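Protein (cytochrome C2) (PDB 1CO6) carries electrons through its covalently bound heme c, serving as donor to the photo-oxidized bacteriochlorophyll in the photophosphorylation pathway of a purple non-sulfur bacterium. Local coordinates at the heme c site. Sequence-based numbering; all coordinates share one arbitrary frame.

The heme c site. Residues 13, 16-17, 28-29, 31, 34, 37, 39-40, 45, 47-48, 51, 58, 63, 66-67, 77-79, 81, 93, 97. With HEC (heme c), chain B.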
ATOM      1  N   CYS A  13       5.121   4.197  -6.215  1.00 19.25           N
ATOM      2  CA  CYS A  13       5.304   3.357  -5.044  1.00 16.34           C
ATOM      3  C   CYS A  13       6.554   2.472  -5.079  1.00 16.19           C
ATOM      4  O   CYS A  13       7.103   2.222  -4.004  1.00 14.05           O
ATOM      5  CB  CYS A  13       4.121   2.358  -4.927  1.00 15.00           C
ATOM      6  SG  CYS A  13       2.496   3.115  -5.267  1.00 13.05           S
ATOM      7  N   CYS A  16       9.856   2.828  -3.075  1.00 14.39           N
ATOM      8  CA  CYS A  16       9.942   2.384  -1.660  1.00 13.23           C
ATOM      9  C   CYS A  16       9.347   1.062  -1.342  1.00 13.91           C
ATOM     10  O   CYS A  16       9.688   0.512  -0.265  1.00 14.54           O
ATOM     11  CB  CYS A  16       9.335   3.483  -0.756  1.00 11.58           C
ATOM     12  SG  CYS A  16       9.967   5.179  -0.988  1.00 12.13           S
ATOM     13  N   HIS A  17       8.527   0.497  -2.196  1.00 11.56           N
ATOM     14  CA  HIS A  17       7.846  -0.773  -1.906  1.00 12.68           C
ATOM     15  C   HIS A  17       8.036  -1.798  -3.009  1.00 15.30           C
ATOM     16  O   HIS A  17       8.148  -1.447  -4.207  1.00 16.91           O
ATOM     17  CB  HIS A  17       6.311  -0.466  -1.804  1.00 10.86           C
ATOM     18  CG  HIS A  17       5.828   0.340  -0.660  1.00 12.71           C
ATOM     19  ND1 HIS A  17       5.642  -0.190   0.565  1.00 12.17           N
ATOM     20  CD2 HIS A  17       5.331   1.600  -0.618  1.00  9.84           C
ATOM     21  CE1 HIS A  17       5.166   0.769   1.350  1.00 11.11           C
ATOM     22  NE2 HIS A  17       4.913   1.924   0.671  1.00 14.56           N
ATOM     23  N   GLY A  28       9.925   0.958   2.483  1.00 12.34           N
ATOM     24  CA  GLY A  28       8.555   0.663   2.967  1.00 12.91           C
ATOM     25  C   GLY A  28       8.386  -0.848   2.920  1.00 12.14           C
ATOM     26  O   GLY A  28       9.178  -1.579   2.302  1.00 14.23           O
ATOM     27  N   PRO A  29       7.326  -1.332   3.546  1.00 12.64           N
ATOM     28  CA  PRO A  29       7.076  -2.776   3.635  1.00 13.81           C
ATOM     29  C   PRO A  29       6.474  -3.391   2.383  1.00 13.10           C
ATOM     30  O   PRO A  29       5.847  -2.670   1.568  1.00 15.56           O
ATOM     31  CB  PRO A  29       6.091  -2.917   4.810  1.00 13.85           C
ATOM     32  CG  PRO A  29       5.322  -1.610   4.845  1.00 13.38           C
ATOM     33  CD  PRO A  29       6.337  -0.548   4.339  1.00 12.13           C
ATOM     34  N   LEU A  31       4.037  -5.034  -0.219  1.00 12.60           N
ATOM     35  CA  LEU A  31       2.602  -4.794  -0.432  1.00 11.42           C
ATOM     36  C   LEU A  31       1.861  -5.997  -0.964  1.00 12.39           C
ATOM     37  O   LEU A  31       0.719  -5.779  -1.409  1.00 12.44           O
ATOM     38  CB  LEU A  31       2.348  -3.497  -1.223  1.00  8.94           C
ATOM     39  CG  LEU A  31       2.779  -2.183  -0.623  1.00  8.89           C
ATOM     40  CD1 LEU A  31       2.455  -1.030  -1.567  1.00 11.95           C
ATOM     41  CD2 LEU A  31       2.192  -1.899   0.777  1.00 11.24           C
ATOM     42  N   LEU A  34      -1.967  -7.011   0.614  1.00 13.84           N
ATOM     43  CA  LEU A  34      -2.325  -5.842   1.390  1.00 14.51           C
ATOM     44  C   LEU A  34      -3.779  -5.801   1.882  1.00 15.44           C
ATOM     45  O   LEU A  34      -3.988  -5.548   3.111  1.00 15.40           O
ATOM     46  CB  LEU A  34      -1.953  -4.551   0.592  1.00 13.93           C
ATOM     47  CG  LEU A  34      -2.430  -3.300   1.310  1.00 15.29           C
ATOM     48  CD1 LEU A  34      -1.558  -2.918   2.530  1.00 15.11           C
ATOM     49  CD2 LEU A  34      -2.410  -2.153   0.306  1.00 13.88           C
ATOM     50  N   ARG A  37      -5.407  -7.003   5.457  1.00 17.09           N
ATOM     51  CA  ARG A  37      -4.373  -7.080   6.539  1.00 16.41           C
ATOM     52  C   ARG A  37      -4.461  -5.894   7.501  1.00 16.23           C
ATOM     53  O   ARG A  37      -4.918  -4.794   7.122  1.00 14.11           O
ATOM     54  CB  ARG A  37      -3.040  -7.355   5.877  1.00 17.74           C
ATOM     55  CG  ARG A  37      -2.033  -6.241   5.652  1.00 19.60           C
ATOM     56  CD  ARG A  37      -0.699  -6.917   5.231  1.00 19.31           C
ATOM     57  NE  ARG A  37       0.217  -5.806   5.005  1.00 20.89           N
ATOM     58  CZ  ARG A  37       1.058  -5.605   3.972  1.00 20.69           C
ATOM     59  NH1 ARG A  37       1.836  -4.498   3.914  1.00 19.25           N
ATOM     60  NH2 ARG A  37       1.152  -6.474   2.960  1.00 19.42           N
ATOM     61  N   SER A  39      -2.853  -3.039   9.885  1.00 16.17           N
ATOM     62  CA  SER A  39      -1.628  -2.200   9.683  1.00 16.48           C
ATOM     63  C   SER A  39      -0.533  -2.625  10.649  1.00 16.19           C
ATOM     64  O   SER A  39      -0.813  -3.104  11.769  1.00 15.83           O
ATOM     65  CB  SER A  39      -1.920  -0.705   9.797  1.00 17.13           C
ATOM     66  OG  SER A  39      -2.405  -0.384  11.075  1.00 20.86           O
ATOM     67  N   GLY A  40       0.690  -2.376  10.243  1.00 15.66           N
ATOM     68  CA  GLY A  40       1.865  -2.653  11.049  1.00 16.50           C
ATOM     69  C   GLY A  40       2.167  -4.092  11.329  1.00 17.11           C
ATOM     70  O   GLY A  40       2.794  -4.350  12.402  1.00 17.69           O
ATOM     71  N   PHE A  45       9.635  -5.444   9.435  1.00 20.64           N
ATOM     72  CA  PHE A  45       9.571  -4.042   8.993  1.00 18.64           C
ATOM     73  C   PHE A  45       9.498  -3.218  10.270  1.00 16.76           C
ATOM     74  O   PHE A  45       8.720  -3.605  11.139  1.00 15.83           O
ATOM     75  CB  PHE A  45       8.442  -3.696   8.011  1.00 16.53           C
ATOM     76  CG  PHE A  45       8.604  -2.239   7.557  1.00 15.22           C
ATOM     77  CD1 PHE A  45       9.616  -1.962   6.604  1.00 13.32           C
ATOM     78  CD2 PHE A  45       7.855  -1.212   8.115  1.00 12.17           C
ATOM     79  CE1 PHE A  45       9.858  -0.679   6.176  1.00 11.81           C
ATOM     80  CE2 PHE A  45       8.077   0.090   7.722  1.00 12.53           C
ATOM     81  CZ  PHE A  45       9.087   0.361   6.729  1.00 12.12           C
ATOM     82  N   TYR A  47       8.067  -0.397  11.665  1.00 14.53           N
ATOM     83  CA  TYR A  47       6.954   0.565  11.550  1.00 15.90           C
ATOM     84  C   TYR A  47       7.039   1.656  12.609  1.00 16.30           C
ATOM     85  O   TYR A  47       7.611   1.402  13.689  1.00 17.24           O
ATOM     86  CB  TYR A  47       5.619  -0.168  11.790  1.00 15.05           C
ATOM     87  CG  TYR A  47       5.154  -1.095  10.686  1.00 13.90           C
ATOM     88  CD1 TYR A  47       5.370  -2.456  10.762  1.00 12.94           C
ATOM     89  CD2 TYR A  47       4.469  -0.564   9.589  1.00 12.83           C
ATOM     90  CE1 TYR A  47       4.938  -3.309   9.742  1.00 14.02           C
ATOM     91  CE2 TYR A  47       4.002  -1.400   8.573  1.00 13.44           C
ATOM     92  CZ  TYR A  47       4.240  -2.760   8.663  1.00 13.86           C
ATOM     93  OH  TYR A  47       3.754  -3.593   7.684  1.00 14.65           O
ATOM     94  N   SER A  48       6.452   2.780  12.248  1.00 15.06           N
ATOM     95  CA  SER A  48       6.345   3.890  13.210  1.00 15.09           C
ATOM     96  C   SER A  48       5.238   3.443  14.205  1.00 15.29           C
ATOM     97  O   SER A  48       4.436   2.539  13.925  1.00 14.74           O
ATOM     98  CB  SER A  48       5.846   5.189  12.632  1.00 15.45           C
ATOM     99  OG  SER A  48       4.597   4.991  11.966  1.00 14.40           O
ATOM    100  N   ASN A  51       1.813   4.153  12.679  1.00 11.55           N
ATOM    101  CA  ASN A  51       1.145   3.120  11.881  1.00 11.84           C
ATOM    102  C   ASN A  51       0.782   1.884  12.711  1.00 13.52           C
ATOM    103  O   ASN A  51      -0.383   1.429  12.750  1.00 16.11           O
ATOM    104  CB  ASN A  51       2.069   2.794  10.679  1.00 11.67           C
ATOM    105  CG  ASN A  51       1.540   1.595   9.925  1.00 13.41           C
ATOM    106  OD1 ASN A  51       1.461   0.464  10.449  1.00 15.49           O
ATOM    107  ND2 ASN A  51       1.126   1.793   8.692  1.00 16.48           N
ATOM    108  N   TRP A  58      -6.726  -2.719   6.497  1.00 16.64           N
ATOM    109  CA  TRP A  58      -6.706  -2.210   5.113  1.00 16.32           C
ATOM    110  C   TRP A  58      -7.782  -2.754   4.185  1.00 16.59           C
ATOM    111  O   TRP A  58      -7.577  -3.762   3.515  1.00 19.18           O
ATOM    112  CB  TRP A  58      -5.314  -2.416   4.472  1.00 15.95           C
ATOM    113  CG  TRP A  58      -4.255  -1.644   5.173  1.00 15.75           C
ATOM    114  CD1 TRP A  58      -3.238  -2.158   5.908  1.00 13.38           C
ATOM    115  CD2 TRP A  58      -4.098  -0.226   5.192  1.00 13.82           C
ATOM    116  NE1 TRP A  58      -2.439  -1.133   6.366  1.00 14.91           N
ATOM    117  CE2 TRP A  58      -2.929   0.054   5.924  1.00 14.04           C
ATOM    118  CE3 TRP A  58      -4.821   0.838   4.615  1.00 14.71           C
ATOM    119  CZ2 TRP A  58      -2.491   1.359   6.175  1.00 14.06           C
ATOM    120  CZ3 TRP A  58      -4.388   2.132   4.851  1.00 15.37           C
ATOM    121  CH2 TRP A  58      -3.224   2.391   5.584  1.00 14.79           C
ATOM    122  N   PHE A  63      -8.089   2.271   2.268  1.00 15.40           N
ATOM    123  CA  PHE A  63      -6.881   2.518   1.424  1.00 15.11           C
ATOM    124  C   PHE A  63      -7.073   3.799   0.600  1.00 14.90           C
ATOM    125  O   PHE A  63      -6.206   4.652   0.423  1.00 15.57           O
ATOM    126  CB  PHE A  63      -6.563   1.318   0.535  1.00 17.12           C
ATOM    127  CG  PHE A  63      -5.475   1.515  -0.487  1.00 15.55           C
ATOM    128  CD1 PHE A  63      -4.139   1.321  -0.075  1.00 16.50           C
ATOM    129  CD2 PHE A  63      -5.734   1.875  -1.791  1.00 16.45           C
ATOM    130  CE1 PHE A  63      -3.077   1.464  -0.998  1.00 16.80           C
ATOM    131  CE2 PHE A  63      -4.694   2.087  -2.724  1.00 16.74           C
ATOM    132  CZ  PHE A  63      -3.372   1.847  -2.310  1.00 18.11           C
ATOM    133  N   TYR A  66      -6.681   6.889   2.747  1.00 15.21           N
ATOM    134  CA  TYR A  66      -5.283   7.027   3.135  1.00 13.42           C
ATOM    135  C   TYR A  66      -4.430   7.522   2.007  1.00 12.52           C
ATOM    136  O   TYR A  66      -3.641   8.451   2.133  1.00 13.14           O
ATOM    137  CB  TYR A  66      -4.728   5.666   3.618  1.00 12.72           C
ATOM    138  CG  TYR A  66      -3.249   5.565   3.843  1.00 13.75           C
ATOM    139  CD1 TYR A  66      -2.418   4.929   2.908  1.00 14.22           C
ATOM    140  CD2 TYR A  66      -2.669   6.127   5.002  1.00 12.54           C
ATOM    141  CE1 TYR A  66      -1.047   4.809   3.122  1.00 14.33           C
ATOM    142  CE2 TYR A  66      -1.276   6.001   5.240  1.00 12.19           C
ATOM    143  CZ  TYR A  66      -0.498   5.370   4.281  1.00 15.20           C
ATOM    144  OH  TYR A  66       0.828   5.237   4.523  1.00 16.41           O
ATOM    145  N   ILE A  67      -4.531   6.863   0.867  1.00 14.05           N
ATOM    146  CA  ILE A  67      -3.686   7.219  -0.288  1.00 14.20           C
ATOM    147  C   ILE A  67      -3.886   8.628  -0.816  1.00 15.30           C
ATOM    148  O   ILE A  67      -2.869   9.179  -1.348  1.00 13.68           O
ATOM    149  CB  ILE A  67      -3.702   6.042  -1.303  1.00 15.80           C
ATOM    150  CG1 ILE A  67      -2.343   5.792  -1.976  1.00 15.35           C
ATOM    151  CG2 ILE A  67      -4.854   6.320  -2.329  1.00 17.62           C
ATOM    152  CD1 ILE A  67      -1.119   5.491  -1.067  1.00 15.32           C
ATOM    153  N   THR A  77       3.182   9.416  10.350  1.00 17.66           N
ATOM    154  CA  THR A  77       3.677   8.247   9.590  1.00 16.45           C
ATOM    155  C   THR A  77       5.025   8.539   8.925  1.00 15.58           C
ATOM    156  O   THR A  77       5.283   9.688   8.503  1.00 17.04           O
ATOM    157  CB  THR A  77       2.614   7.760   8.521  1.00 14.65           C
ATOM    158  OG1 THR A  77       3.227   6.587   7.932  1.00 12.57           O
ATOM    159  CG2 THR A  77       2.254   8.738   7.399  1.00 13.06           C
ATOM    160  N   LYS A  78       5.859   7.569   8.816  1.00 13.17           N
ATOM    161  CA  LYS A  78       7.160   7.629   8.152  1.00 14.79           C
ATOM    162  C   LYS A  78       7.002   7.710   6.610  1.00 13.86           C
ATOM    163  O   LYS A  78       7.980   7.944   5.873  1.00 14.04           O
ATOM    164  CB  LYS A  78       8.029   6.424   8.483  1.00 13.78           C
ATOM    165  CG  LYS A  78       8.571   6.034   9.808  1.00 20.29           C
ATOM    166  CD  LYS A  78       9.385   4.721   9.690  1.00 23.79           C
ATOM    167  CE  LYS A  78       9.545   4.084  11.061  1.00 26.79           C
ATOM    168  NZ  LYS A  78      10.657   3.116  11.250  1.00 27.69           N
ATOM    169  N   MET A  79       5.798   7.499   6.078  1.00 14.04           N
ATOM    170  CA  MET A  79       5.471   7.557   4.661  1.00 13.33           C
ATOM    171  C   MET A  79       5.251   8.993   4.258  1.00 12.12           C
ATOM    172  O   MET A  79       4.103   9.486   4.199  1.00 13.62           O
ATOM    173  CB  MET A  79       4.321   6.613   4.265  1.00 12.48           C
ATOM    174  CG  MET A  79       4.084   6.705   2.752  1.00 10.74           C
ATOM    175  SD  MET A  79       2.945   5.351   2.235  1.00 10.59           S
ATOM    176  CE  MET A  79       2.133   6.270   0.915  1.00  9.69           C
ATOM    177  N   PHE A  81       4.876  11.285   1.655  1.00 16.72           N
ATOM    178  CA  PHE A  81       4.424  11.176   0.242  1.00 15.90           C
ATOM    179  C   PHE A  81       3.181  12.017   0.119  1.00 16.38           C
ATOM    180  O   PHE A  81       2.333  11.896   1.025  1.00 16.26           O
ATOM    181  CB  PHE A  81       4.210   9.670   0.004  1.00 17.45           C
ATOM    182  CG  PHE A  81       3.560   9.277  -1.286  1.00 18.45           C
ATOM    183  CD1 PHE A  81       4.343   9.311  -2.456  1.00 19.35           C
ATOM    184  CD2 PHE A  81       2.213   8.933  -1.378  1.00 18.06           C
ATOM    185  CE1 PHE A  81       3.776   8.977  -3.684  1.00 19.91           C
ATOM    186  CE2 PHE A  81       1.643   8.590  -2.613  1.00 19.82           C
ATOM    187  CZ  PHE A  81       2.443   8.621  -3.765  1.00 18.89           C
ATOM    188  N   LEU A  93      -4.876   1.706  -9.366  1.00 15.85           N
ATOM    189  CA  LEU A  93      -3.893   1.235  -8.375  1.00 14.60           C
ATOM    190  C   LEU A  93      -4.404   0.058  -7.557  1.00 14.49           C
ATOM    191  O   LEU A  93      -3.686  -0.937  -7.319  1.00 13.79           O
ATOM    192  CB  LEU A  93      -3.590   2.506  -7.534  1.00 15.69           C
ATOM    193  CG  LEU A  93      -2.617   2.208  -6.388  1.00 16.11           C
ATOM    194  CD1 LEU A  93      -1.293   1.750  -7.001  1.00 16.68           C
ATOM    195  CD2 LEU A  93      -2.486   3.480  -5.547  1.00 15.83           C
ATOM    196  N   ILE A  97      -2.812  -3.822  -7.248  1.00 16.84           N
ATOM    197  CA  ILE A  97      -2.369  -4.414  -5.990  1.00 16.59           C
ATOM    198  C   ILE A  97      -3.175  -5.668  -5.653  1.00 17.52           C
ATOM    199  O   ILE A  97      -2.590  -6.610  -5.098  1.00 16.37           O
ATOM    200  CB  ILE A  97      -2.373  -3.353  -4.835  1.00 15.40           C
ATOM    201  CG1 ILE A  97      -1.343  -2.223  -5.124  1.00 12.17           C
ATOM    202  CG2 ILE A  97      -2.084  -4.011  -3.444  1.00 15.81           C
ATOM    203  CD1 ILE A  97      -1.472  -1.077  -4.058  1.00 10.13           C
TER
HETATM  204 FE   HEC B 108       4.021   3.578   1.274  1.00 10.84          FE
HETATM  205  CHA HEC B 108       3.626   2.299   4.340  1.00 11.47           C
HETATM  206  CHB HEC B 108       1.104   2.104   0.243  1.00 12.47           C
HETATM  207  CHC HEC B 108       4.310   5.132  -1.816  1.00 12.38           C
HETATM  208  CHD HEC B 108       7.181   4.699   2.125  1.00 12.95           C
HETATM  209  NA  HEC B 108       2.629   2.390   2.129  1.00 13.11           N
HETATM  210  C1A HEC B 108       2.552   2.070   3.481  1.00 13.13           C
HETATM  211  C2A HEC B 108       1.291   1.436   3.744  1.00 13.31           C
HETATM  212  C3A HEC B 108       0.600   1.402   2.596  1.00 13.78           C
HETATM  213  C4A HEC B 108       1.408   2.010   1.561  1.00 13.24           C
HETATM  214  CMA HEC B 108      -0.820   0.843   2.343  1.00 12.50           C
HETATM  215  CAA HEC B 108       0.874   0.811   5.114  1.00 13.48           C
HETATM  216  CBA HEC B 108       1.501  -0.613   5.177  1.00 13.37           C
HETATM  217  CGA HEC B 108       1.187  -1.466   6.381  1.00 13.84           C
HETATM  218  O1A HEC B 108       0.431  -1.003   7.219  1.00 13.59           O
HETATM  219  O2A HEC B 108       1.761  -2.585   6.386  1.00 15.09           O
HETATM  220  NB  HEC B 108       2.961   3.593  -0.419  1.00 12.78           N
HETATM  221  C1B HEC B 108       1.797   2.852  -0.658  1.00 12.58           C
HETATM  222  C2B HEC B 108       1.374   3.110  -2.014  1.00 13.96           C
HETATM  223  C3B HEC B 108       2.233   3.972  -2.565  1.00 13.05           C
HETATM  224  C4B HEC B 108       3.250   4.270  -1.603  1.00 13.69           C
HETATM  225  CMB HEC B 108       0.112   2.451  -2.610  1.00 12.79           C
HETATM  226  CAB HEC B 108       2.166   4.494  -4.041  1.00 13.20           C
HETATM  227  CBB HEC B 108       1.124   5.414  -4.287  1.00 13.78           C
HETATM  228  NC  HEC B 108       5.454   4.693   0.357  1.00 13.07           N
HETATM  229  C1C HEC B 108       5.365   5.240  -0.903  1.00 13.26           C
HETATM  230  C2C HEC B 108       6.597   5.961  -1.167  1.00 14.37           C
HETATM  231  C3C HEC B 108       7.371   5.882  -0.077  1.00 14.49           C
HETATM  232  C4C HEC B 108       6.688   5.056   0.884  1.00 13.29           C
HETATM  233  CMC HEC B 108       6.874   6.730  -2.475  1.00 13.51           C
HETATM  234  CAC HEC B 108       8.839   6.457   0.074  1.00 13.78           C
HETATM  235  CBC HEC B 108       9.094   7.825  -0.117  1.00 13.67           C
HETATM  236  ND  HEC B 108       5.189   3.465   2.907  1.00 13.39           N
HETATM  237  C1D HEC B 108       6.444   4.050   3.087  1.00 12.37           C
HETATM  238  C2D HEC B 108       6.841   3.855   4.483  1.00 13.42           C
HETATM  239  C3D HEC B 108       5.870   3.171   5.090  1.00 12.88           C
HETATM  240  C4D HEC B 108       4.824   2.943   4.132  1.00 11.54           C
HETATM  241  CMD HEC B 108       8.184   4.379   5.055  1.00 11.46           C
HETATM  242  CAD HEC B 108       5.767   2.778   6.588  1.00 12.45           C
HETATM  243  CBD HEC B 108       4.918   3.837   7.361  1.00 12.22           C
HETATM  244  CGD HEC B 108       5.162   3.843   8.858  1.00 12.80           C
HETATM  245  O1D HEC B 108       4.686   4.897   9.378  1.00 13.86           O
HETATM  246  O2D HEC B 108       5.746   2.897   9.441  1.00 14.03           O
HETATM  247  O   HOH W   1       0.439  -4.683   7.727  1.00 20.95           O
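His17 sets CG beside its backbone N and anti to the carbonyl carbon (chi1 -68°), while Met79 sets CG anti to its backbone N (chi1 -178°) and bends at chi3; the two side chains meet the heme c iron from opposite faces. This is the CXXCH site of a class I cytochrome c. Cys13 and Cys16 form thioethers through SG to CAB and CAC, and CB of Cys16 lies over the adjacent pyrrole. The proximal His17 binds heme c FE through NE2 at 2.0 Å and Met79 through SD at 2.3 Å, at 172° to each other. His17 ND1 donates in its ring plane to a lone pair of Pro29 O (2.7 Å), fixing the imidazole's rotation and probably making it a stronger electron donor; Leu31 CD1 lies over one ring face, offset toward the rim. At one propionate, heme c O2A takes Tyr47 OH at 2.6 Å and the extended Arg37, whose NH1 makes an in-plane salt bridge. Heme c O1A receives Trp58 NE1 at 3.0 Å and Asn51 ND2, with the oxygen in the amide plane. On the other propionate, heme c O1D is gripped by Ser48 OG (2.6 Å), Thr77 OG1 (2.7 Å) and the backbone N of Lys78; Asn51 N in turn donates to Ser48 OG, holding that hydroxyl in place. Such dense donation should stabilise propionate charge in a heme almost wholly buried by protein. Tyr47's ring is sandwiched between Gly40 CA and Phe45, whereas Ile67 CD1 sits over a pyrrole on the methionine side.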